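Local structure of cytosolic IMP-GMP specific 5'-nucleotidase (Legionella pneumophila subsp. pneumophila, 4OHF) at residues F132-L135 and Y136-V140; S152-A155 and I156-V160; G194-H197 and F198-G202; I11-M14 and R15-K18. The protein catalyses the breakdown of selected nucleoside monophosphates in the cytosol, probably as a magnesium-dependent 5'-nucleotidase of the HAD superfamily with preference for IMP and GMP. All blocks are in the same frame, centred on the assembly; numbering follows the deposited sequence.

Interaction 1: residues F132-L135 and Y136-V140; sequences FCIL and YGQLV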
loop_
_atom_site.group_PDB
_atom_site.type_symbol
_atom_site.label_atom_id
_atom_site.label_comp_id
_atom_site.label_asym_id
_atom_site.label_seq_id
_atom_site.Cartn_x
_atom_site.Cartn_y
_atom_site.Cartn_z
ATOM N N PHE B 132 24.905 15.182 2.964
ATOM C CA PHE B 132 24.384 14.251 1.978
ATOM C C PHE B 132 24.159 14.956 0.645
ATOM O O PHE B 132 24.607 14.474 -0.398
ATOM C CB PHE B 132 23.065 13.643 2.463
ATOM C CG PHE B 132 22.655 12.390 1.723
ATOM C CD1 PHE B 132 22.557 12.377 0.337
ATOM C CD2 PHE B 132 22.352 11.224 2.419
ATOM C CE1 PHE B 132 22.162 11.223 -0.350
ATOM C CE2 PHE B 132 21.956 10.060 1.742
ATOM C CZ PHE B 132 21.862 10.066 0.353
ATOM N N CYS B 133 23.468 16.094 0.686
ATOM C CA CYS B 133 23.166 16.863 -0.520
ATOM C C CYS B 133 24.406 17.326 -1.259
ATOM O O CYS B 133 24.510 17.145 -2.467
ATOM C CB CYS B 133 22.298 18.074 -0.184
ATOM S SG CYS B 133 20.573 17.676 0.151
ATOM N N ILE B 134 25.344 17.926 -0.541
ATOM C CA ILE B 134 26.568 18.398 -1.170
ATOM C C ILE B 134 27.305 17.237 -1.838
ATOM O O ILE B 134 27.649 17.304 -3.024
ATOM C CB ILE B 134 27.503 19.051 -0.154
ATOM C CG1 ILE B 134 26.843 20.310 0.418
ATOM C CG2 ILE B 134 28.830 19.371 -0.819
ATOM C CD1 ILE B 134 27.624 20.954 1.537
ATOM N N LEU B 135 27.535 16.166 -1.080
ATOM C CA LEU B 135 28.220 15.011 -1.628
ATOM C C LEU B 135 27.475 14.441 -2.838
ATOM O O LEU B 135 28.060 14.286 -3.907
ATOM C CB LEU B 135 28.373 13.926 -0.569
ATOM C CG LEU B 135 29.135 12.683 -1.049
ATOM C CD1 LEU B 135 30.476 13.120 -1.569
ATOM C CD2 LEU B 135 29.310 11.675 0.074
ATOM N N TYR B 136 26.189 14.133 -2.675
ATOM C CA TYR B 136 25.402 13.573 -3.765
ATOM C C TYR B 136 25.481 14.459 -4.995
ATOM O O TYR B 136 25.612 13.978 -6.116
ATOM C CB TYR B 136 23.944 13.418 -3.360
ATOM C CG TYR B 136 23.114 12.691 -4.393
ATOM C CD1 TYR B 136 23.302 11.333 -4.636
ATOM C CD2 TYR B 136 22.139 13.359 -5.126
ATOM C CE1 TYR B 136 22.535 10.653 -5.579
ATOM C CE2 TYR B 136 21.365 12.693 -6.076
ATOM C CZ TYR B 136 21.568 11.341 -6.298
ATOM O OH TYR B 136 20.814 10.691 -7.247
ATOM N N GLY B 137 25.402 15.762 -4.782
ATOM C CA GLY B 137 25.477 16.671 -5.904
ATOM C C GLY B 137 26.760 16.474 -6.683
ATOM O O GLY B 137 26.737 16.307 -7.899
ATOM N N GLN B 138 27.890 16.493 -5.981
ATOM C CA GLN B 138 29.191 16.320 -6.618
ATOM C C GLN B 138 29.325 14.954 -7.270
ATOM O O GLN B 138 29.877 14.837 -8.360
ATOM C CB GLN B 138 30.294 16.526 -5.588
ATOM C CG GLN B 138 30.320 17.938 -5.027
ATOM C CD GLN B 138 31.150 18.042 -3.763
ATOM O OE1 GLN B 138 31.073 17.169 -2.892
ATOM N NE2 GLN B 138 31.934 19.112 -3.645
ATOM N N LEU B 139 28.808 13.926 -6.607
ATOM C CA LEU B 139 28.888 12.581 -7.137
ATOM C C LEU B 139 28.231 12.486 -8.511
ATOM O O LEU B 139 28.825 11.942 -9.443
ATOM C CB LEU B 139 28.251 11.584 -6.171
ATOM C CG LEU B 139 28.981 11.431 -4.833
ATOM C CD1 LEU B 139 28.332 10.327 -4.013
ATOM C CD2 LEU B 139 30.448 11.107 -5.083
ATOM N N VAL B 140 27.019 13.020 -8.655
ATOM C CA VAL B 140 26.343 12.956 -9.945
ATOM C C VAL B 140 27.096 13.801 -10.973
ATOM O O VAL B 140 27.114 13.471 -12.160
ATOM C CB VAL B 140 24.864 13.425 -9.861
ATOM C CG1 VAL B 140 24.128 12.673 -8.752
ATOM C CG2 VAL B 140 24.802 14.894 -9.642
#

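Interaction 2: residues S152-A155 and I156-V160; sequences SYQA and IAQDV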
loop_
_atom_site.group_PDB
_atom_site.type_symbol
_atom_site.label_atom_id
_atom_site.label_comp_id
_atom_site.label_asym_id
_atom_site.label_seq_id
_atom_site.Cartn_x
_atom_site.Cartn_y
_atom_site.Cartn_z
ATOM N N SER B 152 24.408 4.028 -11.053
ATOM C CA SER B 152 23.312 4.880 -11.513
ATOM C C SER B 152 22.969 5.877 -10.406
ATOM O O SER B 152 23.282 5.650 -9.227
ATOM C CB SER B 152 22.072 4.043 -11.836
ATOM O OG SER B 152 21.551 3.437 -10.663
ATOM N N TYR B 153 22.327 6.974 -10.791
ATOM C CA TYR B 153 21.933 7.999 -9.835
ATOM C C TYR B 153 21.306 7.351 -8.603
ATOM O O TYR B 153 21.676 7.651 -7.465
ATOM C CB TYR B 153 20.933 8.955 -10.478
ATOM C CG TYR B 153 21.481 9.731 -11.656
ATOM C CD1 TYR B 153 22.742 10.318 -11.599
ATOM C CD2 TYR B 153 20.712 9.944 -12.797
ATOM C CE1 TYR B 153 23.222 11.100 -12.641
ATOM C CE2 TYR B 153 21.184 10.727 -13.844
ATOM C CZ TYR B 153 22.437 11.301 -13.758
ATOM O OH TYR B 153 22.912 12.084 -14.780
ATOM N N GLN B 154 20.356 6.456 -8.853
ATOM C CA GLN B 154 19.655 5.729 -7.803
ATOM C C GLN B 154 20.625 4.949 -6.919
ATOM O O GLN B 154 20.535 4.980 -5.688
ATOM C CB GLN B 154 18.671 4.759 -8.445
ATOM C CG GLN B 154 18.089 3.731 -7.490
ATOM C CD GLN B 154 16.882 4.244 -6.733
ATOM O OE1 GLN B 154 16.430 3.617 -5.772
ATOM N NE2 GLN B 154 16.343 5.384 -7.170
ATOM N N ALA B 155 21.547 4.239 -7.562
ATOM C CA ALA B 155 22.543 3.432 -6.864
ATOM C C ALA B 155 23.469 4.280 -5.984
ATOM O O ALA B 155 23.775 3.914 -4.846
ATOM C CB ALA B 155 23.360 2.643 -7.882
ATOM N N ILE B 156 23.919 5.408 -6.523
ATOM C CA ILE B 156 24.791 6.313 -5.788
ATOM C C ILE B 156 24.105 6.786 -4.507
ATOM O O ILE B 156 24.669 6.677 -3.422
ATOM C CB ILE B 156 25.165 7.522 -6.660
ATOM C CG1 ILE B 156 25.782 7.019 -7.970
ATOM C CG2 ILE B 156 26.138 8.435 -5.917
ATOM C CD1 ILE B 156 26.221 8.117 -8.925
ATOM N N ALA B 157 22.883 7.293 -4.629
ATOM C CA ALA B 157 22.139 7.762 -3.466
ATOM C C ALA B 157 22.042 6.695 -2.385
ATOM O O ALA B 157 22.186 6.996 -1.202
ATOM C CB ALA B 157 20.749 8.203 -3.874
ATOM N N GLN B 158 21.798 5.449 -2.784
ATOM C CA GLN B 158 21.688 4.358 -1.814
ATOM C C GLN B 158 23.040 3.997 -1.203
ATOM O O GLN B 158 23.131 3.688 -0.006
ATOM C CB GLN B 158 21.049 3.135 -2.465
ATOM C CG GLN B 158 19.616 3.403 -2.923
ATOM C CD GLN B 158 18.948 2.182 -3.525
ATOM O OE1 GLN B 158 19.487 1.554 -4.440
ATOM N NE2 GLN B 158 17.764 1.840 -3.018
ATOM N N ASP B 159 24.092 4.045 -2.013
ATOM C CA ASP B 159 25.422 3.747 -1.498
ATOM C C ASP B 159 25.765 4.766 -0.426
ATOM O O ASP B 159 26.157 4.407 0.692
ATOM C CB ASP B 159 26.480 3.809 -2.602
ATOM C CG ASP B 159 26.419 2.616 -3.552
ATOM O OD1 ASP B 159 25.840 1.562 -3.180
ATOM O OD2 ASP B 159 26.971 2.740 -4.669
ATOM N N VAL B 160 25.607 6.041 -0.778
ATOM C CA VAL B 160 25.887 7.132 0.138
ATOM C C VAL B 160 25.107 6.955 1.435
ATOM O O VAL B 160 25.673 7.118 2.516
ATOM C CB VAL B 160 25.536 8.495 -0.492
ATOM C CG1 VAL B 160 25.680 9.588 0.534
ATOM C CG2 VAL B 160 26.443 8.774 -1.671
#

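Interaction 3: residues G194-H197 and F198-G202; sequences GLKH and FIRYG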
loop_
_atom_site.group_PDB
_atom_site.type_symbol
_atom_site.label_atom_id
_atom_site.label_comp_id
_atom_site.label_asym_id
_atom_site.label_seq_id
_atom_site.Cartn_x
_atom_site.Cartn_y
_atom_site.Cartn_z
ATOM N N GLY B 194 19.252 26.495 33.095
ATOM C CA GLY B 194 17.904 26.242 32.625
ATOM C C GLY B 194 17.298 24.970 33.169
ATOM O O GLY B 194 16.154 24.961 33.625
ATOM N N LEU B 195 18.056 23.884 33.112
ATOM C CA LEU B 195 17.570 22.629 33.633
ATOM C C LEU B 195 17.262 22.801 35.115
ATOM O O LEU B 195 16.176 22.444 35.582
ATOM C CB LEU B 195 18.612 21.533 33.422
ATOM C CG LEU B 195 18.783 21.155 31.950
ATOM C CD1 LEU B 195 19.951 20.206 31.779
ATOM C CD2 LEU B 195 17.500 20.528 31.451
ATOM N N LYS B 196 18.212 23.362 35.854
ATOM C CA LYS B 196 18.011 23.576 37.274
ATOM C C LYS B 196 16.734 24.370 37.469
ATOM O O LYS B 196 15.888 24.025 38.288
ATOM C CB LYS B 196 19.193 24.321 37.873
ATOM C CG LYS B 196 20.389 23.441 38.168
ATOM C CD LYS B 196 21.340 24.189 39.071
ATOM C CE LYS B 196 22.596 23.405 39.389
ATOM N NZ LYS B 196 23.459 24.135 40.371
ATOM N N HIS B 197 16.586 25.433 36.697
ATOM C CA HIS B 197 15.390 26.236 36.792
ATOM C C HIS B 197 14.168 25.319 36.751
ATOM O O HIS B 197 13.406 25.239 37.711
ATOM C CB HIS B 197 15.324 27.215 35.627
ATOM C CG HIS B 197 14.259 28.257 35.776
ATOM N ND1 HIS B 197 13.640 28.848 34.695
ATOM C CD2 HIS B 197 13.715 28.824 36.882
ATOM C CE1 HIS B 197 12.758 29.734 35.128
ATOM N NE2 HIS B 197 12.784 29.739 36.451
ATOM N N PHE B 198 13.991 24.619 35.633
ATOM C CA PHE B 198 12.854 23.715 35.464
ATOM C C PHE B 198 12.685 22.679 36.570
ATOM O O PHE B 198 11.571 22.442 37.032
ATOM C CB PHE B 198 12.933 22.992 34.113
ATOM C CG PHE B 198 12.300 23.748 32.978
ATOM C CD1 PHE B 198 11.363 23.131 32.158
ATOM C CD2 PHE B 198 12.630 25.073 32.728
ATOM C CE1 PHE B 198 10.761 23.824 31.106
ATOM C CE2 PHE B 198 12.033 25.771 31.677
ATOM C CZ PHE B 198 11.098 25.141 30.870
ATOM N N ILE B 199 13.772 22.046 36.984
ATOM C CA ILE B 199 13.682 21.035 38.027
ATOM C C ILE B 199 13.176 21.677 39.312
ATOM O O ILE B 199 12.344 21.118 40.028
ATOM C CB ILE B 199 15.046 20.394 38.291
ATOM C CG1 ILE B 199 15.566 19.761 37.003
ATOM C CG2 ILE B 199 14.920 19.346 39.380
ATOM C CD1 ILE B 199 17.018 19.363 37.059
ATOM N N ARG B 200 13.685 22.869 39.581
ATOM C CA ARG B 200 13.321 23.629 40.760
ATOM C C ARG B 200 11.801 23.733 40.885
ATOM O O ARG B 200 11.268 23.706 41.990
ATOM C CB ARG B 200 13.955 25.012 40.661
ATOM C CG ARG B 200 14.046 25.794 41.942
ATOM C CD ARG B 200 14.854 27.065 41.685
ATOM N NE ARG B 200 16.214 26.744 41.240
ATOM C CZ ARG B 200 16.865 27.372 40.262
ATOM N NH1 ARG B 200 18.097 26.995 39.947
ATOM N NH2 ARG B 200 16.286 28.366 39.593
ATOM N N TYR B 201 11.108 23.835 39.753
ATOM C CA TYR B 201 9.652 23.940 39.736
ATOM C C TYR B 201 8.931 22.596 39.663
ATOM O O TYR B 201 7.762 22.537 39.276
ATOM C CB TYR B 201 9.186 24.803 38.564
ATOM C CG TYR B 201 9.297 26.299 38.778
ATOM C CD1 TYR B 201 8.155 27.085 38.939
ATOM C CD2 TYR B 201 10.543 26.940 38.770
ATOM C CE1 TYR B 201 8.248 28.479 39.080
ATOM C CE2 TYR B 201 10.651 28.328 38.911
ATOM C CZ TYR B 201 9.499 29.091 39.063
ATOM O OH TYR B 201 9.601 30.458 39.187
ATOM N N GLY B 202 9.620 21.516 40.013
ATOM C CA GLY B 202 8.982 20.209 40.001
ATOM C C GLY B 202 8.949 19.467 38.680
ATOM O O GLY B 202 8.275 18.452 38.543
#

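Interaction 4: residues I11-M14 and R15-K18; sequences IINM and RKIK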
loop_
_atom_site.group_PDB
_atom_site.type_symbol
_atom_site.label_atom_id
_atom_site.label_comp_id
_atom_site.label_asym_id
_atom_site.label_seq_id
_atom_site.Cartn_x
_atom_site.Cartn_y
_atom_site.Cartn_z
ATOM N N ILE B 11 -0.992 25.422 20.809
ATOM C CA ILE B 11 -1.030 25.586 22.249
ATOM C C ILE B 11 -0.380 24.420 22.990
ATOM O O ILE B 11 -0.551 23.270 22.616
ATOM C CB ILE B 11 -2.493 25.669 22.758
ATOM C CG1 ILE B 11 -3.153 26.956 22.268
ATOM C CG2 ILE B 11 -2.533 25.587 24.292
ATOM C CD1 ILE B 11 -4.653 26.987 22.516
ATOM N N ILE B 12 0.389 24.751 24.022
ATOM C CA ILE B 12 0.977 23.764 24.916
ATOM C C ILE B 12 1.109 24.456 26.275
ATOM O O ILE B 12 1.778 25.486 26.406
ATOM C CB ILE B 12 2.351 23.206 24.462
ATOM C CG1 ILE B 12 2.718 22.043 25.390
ATOM C CG2 ILE B 12 3.446 24.282 24.508
ATOM C CD1 ILE B 12 4.048 21.429 25.127
ATOM N N ASN B 13 0.418 23.902 27.270
ATOM C CA ASN B 13 0.416 24.433 28.629
ATOM C C ASN B 13 1.556 23.774 29.403
ATOM O O ASN B 13 1.393 22.685 29.928
ATOM C CB ASN B 13 -0.943 24.111 29.262
ATOM C CG ASN B 13 -1.127 24.728 30.628
ATOM O OD1 ASN B 13 -0.324 25.549 31.075
ATOM N ND2 ASN B 13 -2.206 24.338 31.299
ATOM N N MET B 14 2.714 24.420 29.467
ATOM C CA MET B 14 3.850 23.819 30.168
ATOM C C MET B 14 3.532 23.431 31.609
ATOM O O MET B 14 4.162 22.533 32.167
ATOM C CB MET B 14 5.067 24.746 30.149
ATOM C CG MET B 14 5.779 24.839 28.808
ATOM S SD MET B 14 6.280 23.253 28.090
ATOM C CE MET B 14 7.835 22.966 28.923
ATOM N N ARG B 15 2.556 24.110 32.203
ATOM C CA ARG B 15 2.143 23.840 33.575
ATOM C C ARG B 15 1.684 22.396 33.716
ATOM O O ARG B 15 1.943 21.753 34.733
ATOM C CB ARG B 15 1.003 24.788 33.972
ATOM C CG ARG B 15 0.328 24.474 35.311
ATOM C CD ARG B 15 0.737 25.442 36.417
ATOM N NE ARG B 15 0.458 26.833 36.065
ATOM C CZ ARG B 15 0.686 27.864 36.875
ATOM N NH1 ARG B 15 1.192 27.656 38.085
ATOM N NH2 ARG B 15 0.428 29.104 36.470
ATOM N N LYS B 16 1.016 21.889 32.683
ATOM C CA LYS B 16 0.498 20.525 32.696
ATOM C C LYS B 16 1.470 19.475 32.176
ATOM O O LYS B 16 1.105 18.313 32.001
ATOM C CB LYS B 16 -0.818 20.450 31.911
ATOM C CG LYS B 16 -1.974 21.230 32.541
ATOM C CD LYS B 16 -3.296 20.953 31.809
ATOM C CE LYS B 16 -4.488 21.716 32.420
ATOM N NZ LYS B 16 -4.749 21.364 33.860
ATOM N N ILE B 17 2.707 19.887 31.925
ATOM C CA ILE B 17 3.735 18.970 31.447
ATOM C C ILE B 17 4.556 18.484 32.641
ATOM O O ILE B 17 5.186 19.279 33.339
ATOM C CB ILE B 17 4.676 19.661 30.426
ATOM C CG1 ILE B 17 3.933 19.894 29.117
ATOM C CG2 ILE B 17 5.925 18.813 30.186
ATOM C CD1 ILE B 17 3.428 18.626 28.463
ATOM N N LYS B 18 4.561 17.177 32.864
ATOM C CA LYS B 18 5.285 16.633 34.001
ATOM C C LYS B 18 6.709 16.187 33.689
ATOM O O LYS B 18 7.625 16.383 34.491
ATOM C CB LYS B 18 4.495 15.474 34.618
ATOM C CG LYS B 18 3.186 15.878 35.272
ATOM C CD LYS B 18 2.477 14.644 35.816
ATOM C CE LYS B 18 1.137 14.975 36.471
ATOM N NZ LYS B 18 0.399 13.714 36.834
#

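Interaction 1: residues F132-L135 and Y136-V140
Tyr-136 N donates to Phe-132 O at 2.8 Å, and Leu-139 N reaches Leu-135 O at the same 2.8 Å; between them Gly-137 and Gln-138 bond back to Cys-133 and Ile-134, giving four successive i to i+4 bonds in the middle of helix 129-143. Beside the Ile-134 to Gln-138 rung, the glutamine chain runs alongside the isoleucine, its OE1 3.8 Å from Ile-134 CG2. The amide is not spent on the helix: OE1 bonds to Tyr-41 OH and NE2 to Lys-62 O, which suits a long polar residue at the edge of an otherwise buried face.

Leu-135 and Leu-139 meet through their branches, CG of the first lying 3.9 Å from CD1 of the second. Leu-135 swings CG beside its own carbonyl carbon (chi1 -178°), while Leu-139 turns CG back beside its backbone N (chi1 -66°), toward the N-terminal end, where it meets Leu-135. On another face Phe-132 and Tyr-136 point the same way, the phenylalanine ring presenting its edge to Tyr-136 CB, with CD1 4.1 Å away. Val-140 CG1 lies over one face of the tyrosine ring, toward its rim.

Around this turn, Leu-135 packs on helix 33-51, whereas Phe-132, Tyr-136 and Leu-139 touch helix 153-170. The chemistry is that of a buried helix: backbone polar groups bond internally, apolar branches fill its sides, and the glutamine amide is paired with neighbouring parts of the chain.

Interaction 2: residues S152-A155 and I156-V160
Ser-152 meets Ile-156 through its backbone carbonyl, whose O accepts from Ile-156 N at 2.8 Å in a nearly straight bond. The carbonyl also lies against the isoleucine side chain: Ile-156 CG1 is 3.1 Å from Ser-152 O, because chi1 of -55° turns that branch back beside its own N. The serine hydroxyl turns to the helix start and accepts from Ala-155 N at 3.2 Å, the capping bond. A short hydroxyl side chain suits this N-cap position, since it can reach an amide of the first turn that has no earlier carbonyl in the helix to bind.

Tyr-153 continues the ladder, its O taking the N-H of Ala-157 at 3.1 Å. Its ring extends from the start of the helix, the OH bonding to Asp-144 and the ring meeting His-95 with planes nearly perpendicular. The two segments thus form the capped N-terminal turns of helix 153-170, which packs against the preceding helix 129-143 through Ile-156, Ala-157 and Val-160; small Ala-157 lets Tyr-136 of that helix come close.

Gln-154 and Gln-158 occupy the more exposed side, joined by a backbone bond. Their side chains pass at a slant, the amide planes 67° apart; the 3.5 Å between Gln-154 OE1 and Gln-158 NE2 is a near contact, not a clear hydrogen bond. The first chain bends at chi2, while the second runs extended.

Ala-155 O receives Asp-159 N at 2.9 Å. The Asp-159 carboxylate passes beside the same carbonyl, its CG 3.2 Å from Ala-155 O, with OD2 bonded to Tyr-54 OH.

Interaction 3: residues G194-H197 and F198-G202
Phe-198 N, Ile-199 N and Arg-200 N bond in turn to the carbonyls of Gly-194, Leu-195 and Lys-196, the last at 2.8 Å, before the ladder weakens to 3.4 Å between Tyr-201 N and His-197 O where helix 189-200 ends. Tyr-201 leaves helical angles, and Gly-202, at positive phi (85°), is the C-prime residue of a Schellman motif: its N bonds to Ile-199 O, and Lys-203 N to Phe-198 O. Glycine suits this place because at this positive phi a CB would collide with the carbonyl oxygen of Tyr-201.

The Arg-200 guanidinium folds back over the last turn. A bend at chi3 (-61°) lays one face of it over the Lys-196 and His-197 backbone, with NH1 3.6 Å from Lys-196 CB and NH2 3.6 Å from His-197 CA. The lysine amine points elsewhere, forming salt bridges with Glu-232 and Asp-229, which probably ease the nearness of two cationic chains.

His-197 and Tyr-201 bring their rings together obliquely, planes at 87°, with His-197 NE2 3.5 Å from Tyr-201 CE2. The tyrosine also sets its edge, in plane, against His-197 O at CD2. Both touch Pro-442, and His-197 packs on Cys-362 of the second subunit.

On the buried side, Phe-198 and Leu-195 lie against strand 19-22 and helix 434-438, and Ile-199 touches strand 204-208. The helix is therefore amphipathic: apolar branches cover the sheet, while longer polar and aromatic side chains wrap its outer face and its end, where fewer regular backbone bonds remain.

Interaction 4: residues I11-M14 and R15-K18
A tight turn of 3-10 character links strand 12-13 to strand 19-22 of the central sheet, and Asn-13 and Met-14 supply its two acceptors. Lys-16 N reaches Asn-13 O at 2.9 Å and Ile-17 N reaches Met-14 O at 3.0 Å, i to i+3 bonds in which both donors stand above the carbonyl plane.

The Asn-13 side chain lies over the turn. Its CG, anti to the backbone N (chi1 -174°), sets the amide across the start of the next residues: OD1 comes 3.3 Å from Arg-15 CB and takes a weak hydrogen bond from Arg-15 N at 3.4 Å. On the other side of the amide, ND2 rests against the aliphatic stem of Lys-16, 3.4 Å from CG. A compact amide suits the place, offering an acceptor to the turn and a flat surface to the lysine methylenes.

Beneath, Ile-17 points back toward residues 11-14. Its CG1 lies 4.2 Å from Met-14 SD and 4.3 Å from Ile-12 CD1; these apolar chains also meet Leu-299 and Arg-319 of the neighbouring strands. Met-14 O is held by Lys-203 NZ as well.

Exposed Arg-15 and Lys-16 lead their charged ends away from the turn, while Ile-12, Met-14 and Ile-17 are buried. The arrangement joins a two-stranded antiparallel pair, 12-13 with 445-446, to a parallel strand running toward magnesium-binding Asp-23 and Asp-25, as in the HAD fold.

Overall arrangement
Interactions 1 and 2 lie on consecutive helices, 129-143 and 153-170, their centres 10 Å apart. They interlock: Leu-139 CD1 lies 3.4 Å from Val-160 CG2, and Tyr-136 OH is 3.2 Å from Tyr-153 O, a weak, probable hydrogen bond. Interactions 3 and 4 form a second pair across the chain's centre, 14 Å between centres, meeting where Phe-198 CE1 lies 3.8 Å from Met-14 CE. Centres of the two pairs are 42 to 47 Å apart. The magnesium site of Asp-23, Asp-25 and Asp-303 touches neither pair; the Leu-195 side chain in interaction 3 is about 12 Å from that of Asp-23, while interactions 1, 2 and 4 lie away from the metal and GMP sites.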